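Local coordinates for 2-oxoglutarate (2OG) and Fe(II)-dependent oxygenase superfamily protein (Arabidopsis thaliana, PDB 6KWB) that probably catalyses the 2-oxoglutarate- and iron-dependent oxidation of the auxin indole-3-acetic acid to inactive 2-oxoindole-3-acetic acid, at residues Asn152-Lys157 with Thr236-Ile241; Ile177-Glu182 with Asn205-Asn210; Val166-Asp171 with Lys227-Cys232. All coordinates share one frame; numbering follows the deposited sequence.

Contact 1. Residues Asn152-Lys157 with Thr236-Ile241; sequences NKYHFK and TMRYSI. With AKG (2-oxoglutaric acid), chain E.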
loop_
_atom_site.group_PDB
_atom_site.type_symbol
_atom_site.label_atom_id
_atom_site.label_comp_id
_atom_site.label_asym_id
_atom_site.label_seq_id
_atom_site.Cartn_x
_atom_site.Cartn_y
_atom_site.Cartn_z
ATOM N N ASN A 152 -7.046 8.026 -0.160
ATOM C CA ASN A 152 -8.260 7.783 0.603
ATOM C C ASN A 152 -8.583 8.902 1.571
ATOM O O ASN A 152 -7.687 9.415 2.221
ATOM C CB ASN A 152 -8.111 6.483 1.385
ATOM C CG ASN A 152 -7.558 5.358 0.535
ATOM O OD1 ASN A 152 -8.261 4.794 -0.317
ATOM N ND2 ASN A 152 -6.281 5.024 0.759
ATOM N N LYS A 153 -9.871 9.231 1.697
ATOM C CA LYS A 153 -10.375 10.202 2.675
ATOM C C LYS A 153 -11.381 9.598 3.638
ATOM O O LYS A 153 -12.486 9.242 3.237
ATOM C CB LYS A 153 -11.035 11.378 1.977
ATOM C CG LYS A 153 -11.492 12.464 2.925
ATOM C CD LYS A 153 -12.185 13.588 2.152
ATOM C CE LYS A 153 -12.802 14.627 3.061
ATOM N NZ LYS A 153 -13.360 15.693 2.202
ATOM N N TYR A 154 -11.011 9.505 4.908
ATOM C CA TYR A 154 -11.911 8.964 5.916
ATOM C C TYR A 154 -12.641 10.046 6.698
ATOM O O TYR A 154 -12.021 10.932 7.278
ATOM C CB TYR A 154 -11.133 8.092 6.884
ATOM C CG TYR A 154 -10.504 6.933 6.199
ATOM C CD1 TYR A 154 -11.195 5.741 6.016
ATOM C CD2 TYR A 154 -9.231 7.049 5.662
ATOM C CE1 TYR A 154 -10.600 4.672 5.355
ATOM C CE2 TYR A 154 -8.643 6.005 4.997
ATOM C CZ TYR A 154 -9.320 4.817 4.849
ATOM O OH TYR A 154 -8.691 3.797 4.186
ATOM N N HIS A 155 -13.965 9.958 6.706
ATOM C CA HIS A 155 -14.804 10.883 7.455
ATOM C C HIS A 155 -15.397 10.241 8.711
ATOM O O HIS A 155 -16.414 9.555 8.630
ATOM C CB HIS A 155 -15.938 11.403 6.575
ATOM C CG HIS A 155 -16.774 12.450 7.244
ATOM N ND1 HIS A 155 -16.402 13.775 7.316
ATOM C CD2 HIS A 155 -17.957 12.357 7.901
ATOM C CE1 HIS A 155 -17.326 14.455 7.973
ATOM N NE2 HIS A 155 -18.279 13.617 8.339
ATOM N N PHE A 156 -14.785 10.474 9.869
ATOM C CA PHE A 156 -15.312 9.888 11.114
ATOM C C PHE A 156 -16.117 10.914 11.916
ATOM O O PHE A 156 -15.591 11.973 12.277
ATOM C CB PHE A 156 -14.179 9.327 11.979
ATOM C CG PHE A 156 -13.453 8.183 11.346
ATOM C CD1 PHE A 156 -14.147 7.214 10.646
ATOM C CD2 PHE A 156 -12.080 8.076 11.446
ATOM C CE1 PHE A 156 -13.484 6.158 10.050
ATOM C CE2 PHE A 156 -11.411 7.019 10.859
ATOM C CZ PHE A 156 -12.119 6.054 10.160
ATOM N N LYS A 157 -17.361 10.584 12.259
ATOM C CA LYS A 157 -18.179 11.511 13.050
ATOM C C LYS A 157 -18.289 11.000 14.479
ATOM O O LYS A 157 -17.811 9.887 14.759
ATOM C CB LYS A 157 -19.577 11.638 12.436
ATOM C CG LYS A 157 -19.605 11.655 10.942
ATOM C CD LYS A 157 -21.013 11.862 10.447
ATOM C CE LYS A 157 -21.341 10.877 9.341
ATOM N NZ LYS A 157 -22.730 11.066 8.849
ATOM N N THR A 236 -12.434 12.800 13.504
ATOM C CA THR A 236 -11.767 13.823 12.718
ATOM C C THR A 236 -11.717 13.364 11.257
ATOM O O THR A 236 -12.203 12.275 10.921
ATOM C CB THR A 236 -10.340 14.080 13.227
ATOM O OG1 THR A 236 -9.695 15.059 12.406
ATOM C CG2 THR A 236 -9.548 12.795 13.187
ATOM N N MET A 237 -11.171 14.210 10.388
ATOM C CA MET A 237 -10.918 13.829 9.009
ATOM C C MET A 237 -9.587 13.065 8.928
ATOM O O MET A 237 -8.702 13.240 9.776
ATOM C CB MET A 237 -10.906 15.052 8.105
ATOM C CG MET A 237 -11.538 14.795 6.764
ATOM S SD MET A 237 -13.333 14.811 6.851
ATOM C CE MET A 237 -13.627 16.534 6.432
ATOM N N ARG A 238 -9.423 12.233 7.904
ATOM C CA ARG A 238 -8.234 11.399 7.844
ATOM C C ARG A 238 -7.852 11.047 6.400
ATOM O O ARG A 238 -8.695 10.682 5.581
ATOM C CB ARG A 238 -8.475 10.139 8.668
ATOM C CG ARG A 238 -7.277 9.271 8.924
ATOM C CD ARG A 238 -7.713 8.028 9.713
ATOM N NE ARG A 238 -6.546 7.334 10.237
ATOM C CZ ARG A 238 -5.897 6.354 9.617
ATOM N NH1 ARG A 238 -6.290 5.927 8.423
ATOM N NH2 ARG A 238 -4.837 5.804 10.196
ATOM N N TYR A 239 -6.575 11.197 6.082
ATOM C CA TYR A 239 -6.116 10.999 4.726
ATOM C C TYR A 239 -5.018 9.924 4.703
ATOM O O TYR A 239 -4.227 9.830 5.622
ATOM C CB TYR A 239 -5.606 12.317 4.170
ATOM C CG TYR A 239 -6.695 13.346 4.000
ATOM C CD1 TYR A 239 -7.494 13.359 2.865
ATOM C CD2 TYR A 239 -6.936 14.305 4.993
ATOM C CE1 TYR A 239 -8.496 14.294 2.710
ATOM C CE2 TYR A 239 -7.942 15.249 4.847
ATOM C CZ TYR A 239 -8.723 15.239 3.701
ATOM O OH TYR A 239 -9.736 16.170 3.534
ATOM N N SER A 240 -4.994 9.073 3.689
ATOM C CA SER A 240 -3.907 8.105 3.569
ATOM C C SER A 240 -3.635 7.860 2.099
ATOM O O SER A 240 -4.521 7.995 1.253
ATOM C CB SER A 240 -4.229 6.801 4.261
ATOM O OG SER A 240 -4.989 6.007 3.381
ATOM N N ILE A 241 -2.386 7.580 1.781
ATOM C CA ILE A 241 -2.017 7.319 0.409
ATOM C C ILE A 241 -1.455 5.926 0.288
ATOM O O ILE A 241 -0.523 5.596 1.007
ATOM C CB ILE A 241 -0.962 8.330 -0.086
ATOM C CG1 ILE A 241 -1.392 9.762 0.226
ATOM C CG2 ILE A 241 -0.683 8.115 -1.536
ATOM C CD1 ILE A 241 -0.197 10.762 0.408
HETATM C C1 AKG E . -5.777 0.701 1.729
HETATM O O1 AKG E . -5.927 1.705 0.975
HETATM O O2 AKG E . -5.800 -0.477 1.267
HETATM C C2 AKG E . -5.575 0.902 3.214
HETATM O O5 AKG E . -5.583 -0.090 3.944
HETATM C C3 AKG E . -5.381 2.330 3.729
HETATM C C4 AKG E . -5.014 2.393 5.209
HETATM C C5 AKG E . -5.395 3.743 5.792
HETATM O O3 AKG E . -4.950 4.141 6.915
HETATM O O4 AKG E . -6.183 4.475 5.136
#
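R238 places CG anti to its N (chi1 -170°) and runs extended as far as NE, whereas Y154, its partner on the adjacent strand, has CG anti to the carbonyl carbon (chi1 -61°). The two leave the same face, CB to CB 3.8 Å, and both ends reach 2-oxoglutarate. R238 NH1 donates a nearly straight bond (168°, 2.7 Å) to ligand O3, which lies at the edge of the guanidinium. Y154 OH and S240 OG both bond to ligand O4, an atom less surely placed. N152 ND2 donates to S240 OG at 3.1 Å, close to its own amide plane, and bonds weakly to ligand O1; N152 OD1 is taken by Y81 OH, which fixes the amide's rotation.

On the other face K153 stretches alongside the Y239 ring, CG 3.5 Å from CE1, and H155 ND1 makes a weak bond to M237 SD, with the sulfur at the ring edge. The backbones are antiparallel, Y154 N reaching R238 O at 2.7 Å. Y239 packs on V48 and I49 of helix 38-52, while backbone bonds continue the sheet from K153 to strand 81-87 and from I241 to strand 175-179.

Contact 2. Residues Ile177-Glu182 with Asn205-Asn210; sequences ILQDDE and NTLAIN. With AKG (2-oxoglutaric acid), chain E.
I177 and I209 lie side by side and point the same way from one face of the antiparallel pair, while L178 and A208 occupy the other, so the two strands present one face to a helix and one to the ligand. On the isoleucine face the contact is made by a methyl: I209 turns CD1 back over its neighbour (chi2 -65°), bringing it 3.6 Å from I177 CG1, with CG2 somewhat farther off. L207 approaches from further along its strand, its CD2 3.8 Å from Q179 CB, the two side chains crossing at a slant. Q179 itself is extended, which carries its amide past L207 to Y115 OH and the carbonyl of M41, partners that satisfy both of its polar atoms.

L178 CB and A208 CB meet at 4.1 Å, a shallow contact that lets the leucine's branch go on to 2-oxoglutarate. With CG anti to the backbone N (chi1 174°), L178 sets CD1 3.6 Å from ligand C3, and CD2 lies beside C4. If an alanine stood here, the aliphatic middle of the ligand would probably lose its apolar backing and a gap would open beneath it. D180 OD1 comes 3.0 Å from ligand O3, and its salt bridge to R238 puts a cation beside both acidic groups.

Two bonds fix the register, L178 N to A208 O (2.7 Å, 162°) and A208 N to L178 O (3.0 Å), each in the carbonyl plane. I177 and I209 rest on L122, A123 and L126 of helix 106-133. A sheet with one face on a long helix and the other lining the cosubstrate pocket is the arrangement of the major sheet in the double-stranded beta-helix (jelly-roll) core of 2-oxoglutarate oxygenases.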
loop_
_atom_site.group_PDB
_atom_site.type_symbol
_atom_site.label_atom_id
_atom_site.label_comp_id
_atom_site.label_asym_id
_atom_site.label_seq_id
_atom_site.Cartn_x
_atom_site.Cartn_y
_atom_site.Cartn_z
ATOM N N ILE A 177 2.541 -0.126 -0.112
ATOM C CA ILE A 177 3.230 0.945 0.586
ATOM C C ILE A 177 2.200 1.993 1.012
ATOM O O ILE A 177 1.484 2.565 0.197
ATOM C CB ILE A 177 4.304 1.588 -0.313
ATOM C CG1 ILE A 177 5.288 0.513 -0.791
ATOM C CG2 ILE A 177 4.991 2.773 0.407
ATOM C CD1 ILE A 177 6.351 1.022 -1.699
ATOM N N LEU A 178 2.123 2.243 2.300
ATOM C CA LEU A 178 1.076 3.099 2.813
ATOM C C LEU A 178 1.680 4.329 3.421
ATOM O O LEU A 178 2.557 4.248 4.271
ATOM C CB LEU A 178 0.230 2.358 3.844
ATOM C CG LEU A 178 -0.809 3.199 4.559
ATOM C CD1 LEU A 178 -1.947 3.512 3.596
ATOM C CD2 LEU A 178 -1.308 2.474 5.795
ATOM N N GLN A 179 1.229 5.483 2.976
ATOM C CA GLN A 179 1.583 6.709 3.668
ATOM C C GLN A 179 0.374 7.076 4.559
ATOM O O GLN A 179 -0.631 7.593 4.105
ATOM C CB GLN A 179 1.999 7.808 2.660
ATOM C CG GLN A 179 2.352 9.113 3.295
ATOM C CD GLN A 179 2.776 10.199 2.305
ATOM O OE1 GLN A 179 3.154 9.939 1.164
ATOM N NE2 GLN A 179 2.618 11.430 2.723
ATOM N N ASP A 180 0.463 6.746 5.837
ATOM C CA ASP A 180 -0.675 6.899 6.738
ATOM C C ASP A 180 -0.889 8.353 7.064
ATOM O O ASP A 180 -0.249 9.230 6.490
ATOM C CB ASP A 180 -0.490 6.126 8.043
ATOM C CG ASP A 180 -1.816 5.607 8.620
ATOM O OD1 ASP A 180 -2.896 6.029 8.145
ATOM O OD2 ASP A 180 -1.780 4.840 9.614
ATOM N N ASP A 181 -1.794 8.608 7.998
ATOM C CA ASP A 181 -2.131 9.971 8.332
ATOM C C ASP A 181 -1.328 10.361 9.554
ATOM O O ASP A 181 -1.439 9.737 10.602
ATOM C CB ASP A 181 -3.632 10.081 8.618
ATOM C CG ASP A 181 -4.155 11.506 8.519
ATOM O OD1 ASP A 181 -3.387 12.425 8.149
ATOM O OD2 ASP A 181 -5.349 11.703 8.828
ATOM N N GLU A 182 -0.556 11.428 9.396
ATOM C CA GLU A 182 0.505 11.820 10.317
ATOM C C GLU A 182 -0.042 12.014 11.716
ATOM O O GLU A 182 0.543 11.582 12.706
ATOM C CB GLU A 182 1.156 13.099 9.821
ATOM C CG GLU A 182 1.035 13.233 8.327
ATOM C CD GLU A 182 1.673 14.492 7.812
ATOM O OE1 GLU A 182 0.921 15.459 7.553
ATOM O OE2 GLU A 182 2.916 14.519 7.671
ATOM N N ASN A 205 7.487 10.553 9.084
ATOM C CA ASN A 205 8.470 10.250 8.025
ATOM C C ASN A 205 8.704 8.790 7.661
ATOM O O ASN A 205 9.488 8.488 6.754
ATOM C CB ASN A 205 9.824 10.842 8.393
ATOM C CG ASN A 205 9.775 12.336 8.528
ATOM O OD1 ASN A 205 9.717 13.049 7.529
ATOM N ND2 ASN A 205 9.766 12.825 9.759
ATOM N N THR A 206 7.990 7.886 8.310
ATOM C CA THR A 206 8.108 6.495 7.956
ATOM C C THR A 206 7.023 6.149 6.953
ATOM O O THR A 206 6.075 6.923 6.764
ATOM C CB THR A 206 8.013 5.614 9.204
ATOM O OG1 THR A 206 6.671 5.655 9.719
ATOM C CG2 THR A 206 8.958 6.142 10.272
ATOM N N LEU A 207 7.195 5.006 6.294
ATOM C CA LEU A 207 6.197 4.425 5.398
ATOM C C LEU A 207 5.850 3.018 5.901
ATOM O O LEU A 207 6.724 2.274 6.384
ATOM C CB LEU A 207 6.724 4.371 3.967
ATOM C CG LEU A 207 6.851 5.760 3.335
ATOM C CD1 LEU A 207 7.581 5.721 1.992
ATOM C CD2 LEU A 207 5.498 6.437 3.236
ATOM N N ALA A 208 4.584 2.644 5.787
ATOM C CA ALA A 208 4.140 1.319 6.229
ATOM C C ALA A 208 4.067 0.374 5.043
ATOM O O ALA A 208 3.598 0.749 3.962
ATOM C CB ALA A 208 2.825 1.411 6.903
ATOM N N ILE A 209 4.569 -0.839 5.234
ATOM C CA ILE A 209 4.576 -1.827 4.174
ATOM C C ILE A 209 3.789 -3.028 4.597
ATOM O O ILE A 209 3.983 -3.506 5.700
ATOM C CB ILE A 209 6.012 -2.273 3.842
ATOM C CG1 ILE A 209 6.909 -1.042 3.629
ATOM C CG2 ILE A 209 6.027 -3.280 2.681
ATOM C CD1 ILE A 209 6.548 -0.220 2.463
ATOM N N ASN A 210 2.886 -3.526 3.762
ATOM C CA ASN A 210 2.306 -4.824 4.090
ATOM C C ASN A 210 2.183 -5.680 2.861
ATOM O O ASN A 210 2.189 -5.195 1.714
ATOM C CB ASN A 210 0.970 -4.729 4.819
ATOM C CG ASN A 210 -0.015 -3.930 4.080
ATOM O OD1 ASN A 210 -0.463 -4.320 3.003
ATOM N ND2 ASN A 210 -0.362 -2.785 4.634
HETATM C C1 AKG E . -5.777 0.701 1.729
HETATM O O1 AKG E . -5.927 1.705 0.975
HETATM O O2 AKG E . -5.800 -0.477 1.267
HETATM C C2 AKG E . -5.575 0.902 3.214
HETATM O O5 AKG E . -5.583 -0.090 3.944
HETATM C C3 AKG E . -5.381 2.330 3.729
HETATM C C4 AKG E . -5.014 2.393 5.209
HETATM C C5 AKG E . -5.395 3.743 5.792
HETATM O O3 AKG E . -4.950 4.141 6.915
HETATM O O4 AKG E . -6.183 4.475 5.136
#

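Contact 3. Residues Val166-Asp171 with Lys227-Cys232; sequences VQLHTD and KHRVQC. With MG (magnesium ion), chain D; AKG (2-oxoglutaric acid), chain E.
H169 and H228 form an antiparallel hydrogen-bonded pair, H228 N to H169 O at 2.9 Å and H169 N to H228 O at 3.0 Å, in a stretch where 166-171 turns corners at V166 and L168. Both histidines hold CG between the backbone N and the carbonyl carbon (chi1 72° for H169, 53° for H228), which brings their rings off the same face towards the magnesium. The rings meet at a slant, planes 51° apart, with H228 CE1 over one face of the H169 ring.

H228 NE2 binds the magnesium at 2.5 Å, the metal lying in the ring plane at its edge, and H228 ND1 is held by the carbonyl of V226, which fixes the ring's rotation. D171 OD1 binds at 2.2 Å; its carboxylate stands almost perpendicular to the H228 ring, and its other oxygen bonds to T176 OG1, a second-shell partner that positions the ligating group. H169 NE2 stops at 3.0 Å from the magnesium, longer than either of those bonds, although H169 is an established ligand of the metal site. The 2-oxoglutarate chelates the ion through O2 at 2.3 Å and O5, a carboxylate oxygen and the keto oxygen.

Farther from the metal, V166 CB touches V230 CG1 at 3.5 Å, and the aliphatic part of K227 lies beside L168 CD1 and T170 CG2. R229 sets its CB near V166 O, then extends to a salt bridge with E188 and a cation-pi contact with F197. The HxD...H pattern of H169, D171 and H228 is the facial triad of the Fe(II)- and 2-oxoglutarate-dependent oxygenases, and the magnesium probably stands where catalytic iron would sit.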
loop_
_atom_site.group_PDB
_atom_site.type_symbol
_atom_site.label_atom_id
_atom_site.label_comp_id
_atom_site.label_asym_id
_atom_site.label_seq_id
_atom_site.Cartn_x
_atom_site.Cartn_y
_atom_site.Cartn_z
ATOM N N VAL A 166 -13.096 0.972 8.615
ATOM C CA VAL A 166 -13.061 -0.064 7.580
ATOM C C VAL A 166 -12.950 -1.435 8.275
ATOM O O VAL A 166 -12.287 -1.558 9.315
ATOM C CB VAL A 166 -11.885 0.141 6.589
ATOM C CG1 VAL A 166 -11.645 -1.111 5.750
ATOM C CG2 VAL A 166 -12.134 1.352 5.694
ATOM N N GLN A 167 -13.631 -2.450 7.735
ATOM C CA GLN A 167 -13.588 -3.770 8.350
ATOM C C GLN A 167 -12.306 -4.497 7.967
ATOM O O GLN A 167 -11.538 -4.062 7.095
ATOM C CB GLN A 167 -14.803 -4.642 7.987
ATOM C CG GLN A 167 -15.251 -4.616 6.538
ATOM C CD GLN A 167 -16.322 -3.575 6.287
ATOM O OE1 GLN A 167 -16.267 -2.468 6.826
ATOM N NE2 GLN A 167 -17.320 -3.931 5.485
ATOM N N LEU A 168 -12.116 -5.615 8.657
ATOM C CA LEU A 168 -10.919 -6.416 8.634
ATOM C C LEU A 168 -10.761 -7.068 7.254
ATOM O O LEU A 168 -11.733 -7.551 6.679
ATOM C CB LEU A 168 -11.021 -7.441 9.765
ATOM C CG LEU A 168 -9.917 -8.443 10.060
ATOM C CD1 LEU A 168 -8.700 -7.665 10.548
ATOM C CD2 LEU A 168 -10.351 -9.445 11.107
ATOM N N HIS A 169 -9.554 -7.024 6.695
ATOM C CA HIS A 169 -9.333 -7.483 5.327
ATOM C C HIS A 169 -7.844 -7.659 4.947
ATOM O O HIS A 169 -6.934 -7.246 5.695
ATOM C CB HIS A 169 -9.978 -6.506 4.360
ATOM C CG HIS A 169 -9.249 -5.208 4.267
ATOM N ND1 HIS A 169 -9.110 -4.361 5.344
ATOM C CD2 HIS A 169 -8.597 -4.620 3.234
ATOM C CE1 HIS A 169 -8.416 -3.297 4.973
ATOM N NE2 HIS A 169 -8.096 -3.426 3.697
ATOM N N THR A 170 -7.603 -8.261 3.777
ATOM C CA THR A 170 -6.254 -8.394 3.258
ATOM C C THR A 170 -6.135 -7.697 1.913
ATOM O O THR A 170 -7.049 -7.758 1.105
ATOM C CB THR A 170 -5.862 -9.844 3.028
ATOM O OG1 THR A 170 -6.623 -10.362 1.934
ATOM C CG2 THR A 170 -6.025 -10.685 4.305
ATOM N N ASP A 171 -5.004 -7.072 1.636
ATOM C CA ASP A 171 -4.825 -6.506 0.304
ATOM C C ASP A 171 -4.702 -7.649 -0.727
ATOM O O ASP A 171 -4.200 -8.736 -0.427
ATOM C CB ASP A 171 -3.613 -5.573 0.272
ATOM C CG ASP A 171 -3.762 -4.391 1.228
ATOM O OD1 ASP A 171 -4.903 -4.030 1.588
ATOM O OD2 ASP A 171 -2.732 -3.793 1.592
ATOM N N LYS A 227 -4.009 -9.424 7.937
ATOM C CA LYS A 227 -5.350 -8.872 8.049
ATOM C C LYS A 227 -5.278 -7.591 8.850
ATOM O O LYS A 227 -4.737 -7.541 9.953
ATOM C CB LYS A 227 -6.335 -9.833 8.705
ATOM C CG LYS A 227 -6.556 -11.156 8.009
ATOM C CD LYS A 227 -7.120 -12.155 9.013
ATOM C CE LYS A 227 -7.521 -13.462 8.375
ATOM N NZ LYS A 227 -8.928 -13.469 7.877
ATOM N N HIS A 228 -5.844 -6.547 8.281
ATOM C CA HIS A 228 -5.796 -5.277 8.935
ATOM C C HIS A 228 -7.132 -4.544 8.849
ATOM O O HIS A 228 -8.011 -4.875 8.049
ATOM C CB HIS A 228 -4.656 -4.426 8.351
ATOM C CG HIS A 228 -4.696 -4.280 6.861
ATOM N ND1 HIS A 228 -4.299 -5.285 6.005
ATOM C CD2 HIS A 228 -5.068 -3.244 6.075
ATOM C CE1 HIS A 228 -4.430 -4.876 4.754
ATOM N NE2 HIS A 228 -4.896 -3.641 4.768
ATOM N N ARG A 229 -7.288 -3.564 9.715
ATOM C CA ARG A 229 -8.425 -2.674 9.620
ATOM C C ARG A 229 -8.025 -1.313 10.194
ATOM O O ARG A 229 -7.022 -1.199 10.916
ATOM C CB ARG A 229 -9.622 -3.256 10.367
ATOM C CG ARG A 229 -9.522 -3.030 11.846
ATOM C CD ARG A 229 -10.303 -4.038 12.631
ATOM N NE ARG A 229 -9.895 -3.982 14.027
ATOM C CZ ARG A 229 -10.339 -4.802 14.966
ATOM N NH1 ARG A 229 -11.215 -5.747 14.652
ATOM N NH2 ARG A 229 -9.906 -4.676 16.215
ATOM N N VAL A 230 -8.793 -0.283 9.859
ATOM C CA VAL A 230 -8.614 1.021 10.476
ATOM C C VAL A 230 -9.797 1.277 11.411
ATOM O O VAL A 230 -10.961 1.188 11.020
ATOM C CB VAL A 230 -8.469 2.135 9.430
ATOM C CG1 VAL A 230 -9.432 1.911 8.284
ATOM C CG2 VAL A 230 -8.693 3.497 10.073
ATOM N N GLN A 231 -9.480 1.574 12.661
ATOM C CA GLN A 231 -10.488 1.824 13.667
ATOM C C GLN A 231 -10.552 3.301 14.042
ATOM O O GLN A 231 -9.526 3.954 14.244
ATOM C CB GLN A 231 -10.200 0.973 14.892
ATOM C CG GLN A 231 -10.939 1.392 16.125
ATOM C CD GLN A 231 -11.163 0.226 17.055
ATOM O OE1 GLN A 231 -10.381 -0.727 17.072
ATOM N NE2 GLN A 231 -12.228 0.300 17.855
ATOM N N CYS A 232 -11.764 3.834 14.132
ATOM C CA CYS A 232 -11.907 5.235 14.465
ATOM C C CYS A 232 -11.631 5.442 15.953
ATOM O O CYS A 232 -12.300 4.858 16.811
ATOM C CB CYS A 232 -13.302 5.743 14.101
ATOM S SG CYS A 232 -13.624 7.382 14.786
HETATM MG MG MG D . -5.498 -2.226 2.732
HETATM C C1 AKG E . -5.777 0.701 1.729
HETATM O O1 AKG E . -5.927 1.705 0.975
HETATM O O2 AKG E . -5.800 -0.477 1.267
HETATM C C2 AKG E . -5.575 0.902 3.214
HETATM O O5 AKG E . -5.583 -0.090 3.944
HETATM C C3 AKG E . -5.381 2.330 3.729
HETATM C C4 AKG E . -5.014 2.393 5.209
HETATM C C5 AKG E . -5.395 3.743 5.792
HETATM O O3 AKG E . -4.950 4.141 6.915
HETATM O O4 AKG E . -6.183 4.475 5.136
#

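The three contacts surround one 2-oxoglutarate, with centres 14 to 15 Å apart. Along the chain the segments pair like brackets: 152-157 comes first and 236-241 last, contact 3 closes within them, and contact 2 within contact 3. Contacts 1 and 2 belong to the same large mixed sheet, where strands 175-179 and 237-245 are neighbours; I241 O lies 2.6 Å from Q179 N, a probable hydrogen bond. Contact 3 belongs to the smaller antiparallel sheet, and meets contact 1 where V166 CG2 packs 3.7 Å from Y154 CE1. The cosubstrate is thus held between the two sheets, its far carboxylate at contact 1, its carbon chain at contact 2 and its chelating end at contact 3.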